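Local coordinates for protein Exo-beta-1,4-mannosidase (Rhizomucor miehei, PDB 4LYP) that hydrolyses terminal beta-mannosidic bonds as a fungal exo-acting glycoside hydrolase of family 5 and also has transglycosylation activity, at residues Q374-S377 with L378-R382; Q431-K434 with D435-N439. All coordinates share one frame; numbering follows the deposited sequence. Where two conformers were deposited one is given.

Contact 1. Residues Q374-S377 with L378-R382. With GAI (guanidine), chain D.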
loop_
_atom_site.group_PDB
_atom_site.type_symbol
_atom_site.label_atom_id
_atom_site.label_comp_id
_atom_site.label_asym_id
_atom_site.label_seq_id
_atom_site.Cartn_x
_atom_site.Cartn_y
_atom_site.Cartn_z
ATOM N N GLN A 374 -18.836 -1.643 -8.839
ATOM C CA GLN A 374 -18.312 -2.484 -9.899
ATOM C C GLN A 374 -17.534 -3.653 -9.297
ATOM O O GLN A 374 -17.616 -4.794 -9.804
ATOM C CB GLN A 374 -17.466 -1.643 -10.868
ATOM C CG GLN A 374 -17.046 -2.469 -12.062
ATOM C CD GLN A 374 -16.258 -1.630 -13.052
ATOM O OE1 GLN A 374 -16.037 -0.429 -12.830
ATOM N NE2 GLN A 374 -15.798 -2.223 -14.157
ATOM N N ILE A 375 -16.692 -3.380 -8.288
ATOM C CA ILE A 375 -15.945 -4.434 -7.664
ATOM C C ILE A 375 -16.874 -5.489 -7.043
ATOM O O ILE A 375 -16.632 -6.698 -7.163
ATOM C CB ILE A 375 -14.954 -3.900 -6.629
ATOM C CG1 ILE A 375 -13.845 -3.105 -7.325
ATOM C CG2 ILE A 375 -14.339 -5.062 -5.824
ATOM C CD1 ILE A 375 -13.049 -2.228 -6.374
ATOM N N VAL A 376 -17.957 -5.054 -6.406
ATOM C CA VAL A 376 -18.881 -6.023 -5.816
ATOM C C VAL A 376 -19.436 -6.916 -6.947
ATOM O O VAL A 376 -19.553 -8.142 -6.733
ATOM C CB VAL A 376 -20.050 -5.257 -5.050
ATOM C CG1 VAL A 376 -21.166 -6.215 -4.699
ATOM C CG2 VAL A 376 -19.429 -4.649 -3.774
ATOM N N SER A 377 -19.811 -6.337 -8.076
ATOM C CA SER A 377 -20.374 -7.113 -9.162
ATOM C C SER A 377 -19.319 -8.066 -9.727
ATOM O O SER A 377 -19.552 -9.300 -9.934
ATOM C CB SER A 377 -20.904 -6.134 -10.240
ATOM O OG SER A 377 -21.466 -6.911 -11.262
ATOM N N LEU A 378 -18.061 -7.603 -9.946
ATOM C CA LEU A 378 -16.986 -8.472 -10.436
ATOM C C LEU A 378 -16.653 -9.596 -9.423
ATOM O O LEU A 378 -16.385 -10.751 -9.802
ATOM C CB LEU A 378 -15.705 -7.719 -10.766
ATOM C CG LEU A 378 -15.856 -6.747 -11.978
ATOM C CD1 LEU A 378 -14.717 -5.755 -11.946
ATOM C CD2 LEU A 378 -15.771 -7.600 -13.238
ATOM N N ALA A 379 -16.641 -9.268 -8.139
ATOM C CA ALA A 379 -16.353 -10.262 -7.111
ATOM C C ALA A 379 -17.409 -11.353 -7.059
ATOM O O ALA A 379 -17.124 -12.484 -6.739
ATOM C CB ALA A 379 -16.302 -9.547 -5.759
ATOM N N SER A 380 -18.636 -10.999 -7.403
ATOM C CA SER A 380 -19.773 -11.929 -7.447
ATOM C C SER A 380 -19.571 -13.003 -8.453
ATOM O O SER A 380 -20.122 -14.086 -8.256
ATOM C CB SER A 380 -21.098 -11.187 -7.698
ATOM O OG SER A 380 -21.373 -10.255 -6.613
ATOM N N ASN A 381 -18.837 -12.715 -9.527
ATOM C CA ASN A 381 -18.499 -13.740 -10.506
ATOM C C ASN A 381 -17.075 -14.267 -10.287
ATOM O O ASN A 381 -16.513 -14.981 -11.139
ATOM C CB ASN A 381 -18.662 -13.161 -11.931
ATOM C CG ASN A 381 -18.932 -14.228 -12.988
ATOM O OD1 ASN A 381 -19.421 -15.317 -12.683
ATOM N ND2 ASN A 381 -18.612 -13.916 -14.237
ATOM N N ARG A 382 -16.456 -13.950 -9.165
ATOM C CA ARG A 382 -15.113 -14.452 -8.863
ATOM C C ARG A 382 -14.065 -13.957 -9.910
ATOM O O ARG A 382 -13.110 -14.660 -10.212
ATOM C CB ARG A 382 -15.032 -15.965 -8.540
ATOM C CG ARG A 382 -15.909 -16.359 -7.354
ATOM C CD ARG A 382 -15.802 -17.847 -7.078
ATOM N NE ARG A 382 -14.452 -18.168 -6.483
ATOM C CZ ARG A 382 -13.664 -19.188 -6.852
ATOM N NH1 ARG A 382 -13.941 -19.967 -7.926
ATOM N NH2 ARG A 382 -12.535 -19.420 -6.147
HETATM C C GAI D . -13.470 -15.484 -4.039
HETATM N N1 GAI D . -14.045 -16.821 -3.962
HETATM N N2 GAI D . -12.802 -14.704 -5.041
HETATM N N3 GAI D . -13.441 -14.811 -2.944
#

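Contact 2. Residues Q431-K434 with D435-N439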
loop_
_atom_site.group_PDB
_atom_site.type_symbol
_atom_site.label_atom_id
_atom_site.label_comp_id
_atom_site.label_asym_id
_atom_site.label_seq_id
_atom_site.Cartn_x
_atom_site.Cartn_y
_atom_site.Cartn_z
ATOM N N GLN A 431 -18.979 6.376 5.232
ATOM C CA GLN A 431 -20.213 5.574 5.168
ATOM C C GLN A 431 -20.207 4.759 3.850
ATOM O O GLN A 431 -20.693 3.616 3.812
ATOM C CB GLN A 431 -21.449 6.441 5.255
ATOM C CG GLN A 431 -22.754 5.634 5.224
ATOM C CD GLN A 431 -22.939 4.794 6.453
ATOM O OE1 GLN A 431 -22.845 5.339 7.549
ATOM N NE2 GLN A 431 -23.192 3.456 6.311
ATOM N N ILE A 432 -19.688 5.343 2.764
ATOM C CA ILE A 432 -19.615 4.647 1.517
ATOM C C ILE A 432 -18.671 3.443 1.581
ATOM O O ILE A 432 -18.937 2.343 1.052
ATOM C CB ILE A 432 -19.195 5.638 0.431
ATOM C CG1 ILE A 432 -20.408 6.631 0.208
ATOM C CG2 ILE A 432 -18.813 4.939 -0.881
ATOM C CD1 ILE A 432 -19.980 7.845 -0.540
ATOM N N ILE A 433 -17.535 3.608 2.256
ATOM C CA ILE A 433 -16.602 2.518 2.514
ATOM C C ILE A 433 -17.256 1.444 3.358
ATOM O O ILE A 433 -17.156 0.226 3.068
ATOM C CB ILE A 433 -15.323 3.060 3.151
ATOM C CG1 ILE A 433 -14.587 3.983 2.185
ATOM C CG2 ILE A 433 -14.445 1.904 3.626
ATOM C CD1 ILE A 433 -13.614 4.909 2.877
ATOM N N LYS A 434 -17.967 1.836 4.419
ATOM C CA LYS A 434 -18.636 0.879 5.309
ATOM C C LYS A 434 -19.665 0.072 4.524
ATOM O O LYS A 434 -19.709 -1.176 4.690
ATOM C CB LYS A 434 -19.248 1.651 6.478
ATOM C CG LYS A 434 -19.957 0.742 7.479
ATOM C CD LYS A 434 -20.597 1.559 8.603
ATOM C CE LYS A 434 -21.324 0.619 9.631
ATOM N NZ LYS A 434 -21.845 1.505 10.702
ATOM N N ASP A 435 -20.440 0.728 3.689
ATOM C CA ASP A 435 -21.443 0.020 2.940
ATOM C C ASP A 435 -20.850 -0.922 1.918
ATOM O O ASP A 435 -21.308 -2.054 1.741
ATOM C CB ASP A 435 -22.392 1.054 2.301
ATOM C CG ASP A 435 -23.367 1.769 3.437
ATOM O OD1 ASP A 435 -23.376 1.316 4.616
ATOM O OD2 ASP A 435 -24.008 2.730 3.113
ATOM N N TYR A 436 -19.738 -0.518 1.271
ATOM C CA TYR A 436 -19.018 -1.392 0.392
ATOM C C TYR A 436 -18.508 -2.657 1.078
ATOM O O TYR A 436 -18.665 -3.773 0.607
ATOM C CB TYR A 436 -17.823 -0.654 -0.253
ATOM C CG TYR A 436 -16.775 -1.599 -0.860
ATOM C CD1 TYR A 436 -17.051 -2.349 -1.990
ATOM C CD2 TYR A 436 -15.502 -1.613 -0.336
ATOM C CE1 TYR A 436 -16.062 -3.074 -2.590
ATOM C CE2 TYR A 436 -14.514 -2.359 -0.914
ATOM C CZ TYR A 436 -14.792 -3.052 -2.097
ATOM O OH TYR A 436 -13.786 -3.779 -2.742
ATOM N N ASN A 437 -17.892 -2.447 2.250
ATOM C CA ASN A 437 -17.360 -3.584 2.975
ATOM C C ASN A 437 -18.489 -4.533 3.356
ATOM O O ASN A 437 -18.308 -5.763 3.280
ATOM C CB ASN A 437 -16.547 -3.106 4.168
ATOM C CG ASN A 437 -15.245 -2.445 3.761
ATOM O OD1 ASN A 437 -14.659 -2.760 2.743
ATOM N ND2 ASN A 437 -14.761 -1.525 4.611
ATOM N N ALA A 438 -19.639 -3.984 3.787
ATOM C CA ALA A 438 -20.811 -4.851 4.070
ATOM C C ALA A 438 -21.230 -5.600 2.797
ATOM O O ALA A 438 -21.521 -6.824 2.881
ATOM C CB ALA A 438 -21.918 -4.010 4.644
ATOM N N ASN A 439 -21.262 -4.932 1.656
ATOM C CA ASN A 439 -21.659 -5.576 0.435
ATOM C C ASN A 439 -20.671 -6.680 0.016
ATOM O O ASN A 439 -21.077 -7.765 -0.435
ATOM C CB ASN A 439 -21.772 -4.554 -0.691
ATOM C CG ASN A 439 -22.925 -3.612 -0.540
ATOM O OD1 ASN A 439 -23.896 -3.890 0.213
ATOM N ND2 ASN A 439 -22.807 -2.431 -1.197
#

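Contact 1. Residues Q374-S377 with L378-R382
Leu378 lies alongside Gln374, one helical turn back, the two side chains pointing the same way and touching where CD1 of Leu378 comes 4.0 Å from CG of Gln374. Their backbones are tied too, Leu378 N donating a hydrogen bond to Gln374 O at 2.8 Å. Beyond CG the Gln374 chain is extended, and its NE2 is hydrogen-bonded to the carbonyl of His316 on helix 308-329. Ala379 repeats the pattern with a 2.7 Å bond from its N to Ile375 O, its methyl resting on that oxygen. With OG anti to the carbonyl carbon (chi1 -62°), the hydroxyl of Ser380 turns back onto the preceding turn and donates to Val376 O at 2.8 Å, while Ser380 N reaches the same oxygen at 3.1 Å from the opposite face of the carbonyl plane. The last turn closes in a Schellman motif that ends helix 362-380 on the outside of the TIM barrel. Arg382, its C-prime residue, donates from N to Ala379 O at 2.9 Å. Bent at chi3, its side chain brings NE 2.9 Å from N1 of a bound guanidine, N1 lying in the plane of the Arg382 guanidinium at its edge, while NH1 forms a salt bridge with Asp44.

Contact 2. Residues Q431-K434 with D435-N439
Gln431 and Asp435, one turn apart on helix 429-448, meet through a short amide-carboxylate hydrogen bond: NE2 of Gln431 donates to OD1 of Asp435 at 2.7 Å. The bond is bent, with an N-H...O angle of 138°. The carboxylate oxygen lies almost in the plane of the glutamine amide, whereas NE2 stands above the carboxylate plane, the two flat groups being turned 51° against each other. Gln431 gets there by folding at chi2 (68°), which swings its amide along the helix toward Asp435. The aspartate carboxylate in turn leans back over the preceding turn, its CG 3.3 Å from Gln431 O, the very carbonyl that accepts the backbone hydrogen of Asp435.

A second pair, Ile433 and Asn437, runs side by side on the buried flank. CG2 of Ile433 packs against ND2 of Asn437 at 3.6 Å, and the backbone bond from Asn437 N to Ile433 O lies beneath them. The amide is held from farther out, since ND2 donates to the carbonyl of Met91, which itself also packs on Ile433 and Lys434.

Farther round the helix, Tyr436 leaves its backbone toward helix 362-380. Its ring stacks with Phe372 and its hydroxyl is hydrogen-bonded to Ser387 on barrel strand 386-394, so the C-terminal helix is joined to both the neighbouring helix and the strand of the TIM barrel.

The helix is thus chemically two-sided. On the exposed flank a neutral amide meets a carboxylate without a salt bridge, and its donated hydrogen would probably stabilise the charged form of Asp435; on the buried flank, the amide of Asn437 meets a main-chain oxygen instead.

Contacts 1 and 2 are single-helix arrangements on adjacent outer helices of the TIM barrel, 362-380 and 429-448, with centres 14 Å apart. Tyr436 of contact 2 joins them directly: its OH comes 3.4 Å from Ile375 CG2, and its CD1 lies 3.8 Å from Val376 CG2. That same valine methyl also packs on Asn439 CB, at 3.9 Å. Only contact 1 supplies a residue to a guanidine pocket, Arg382, where guanidine is hydrogen-bonded to Lys46 O; the Tyr436 side chain remains about 11 Å from a bound guanidine. The other guanidine site, lined by Trp153, Glu238, Trp293 and Glu416 among others and probably the substrate cleft, draws on neither contact.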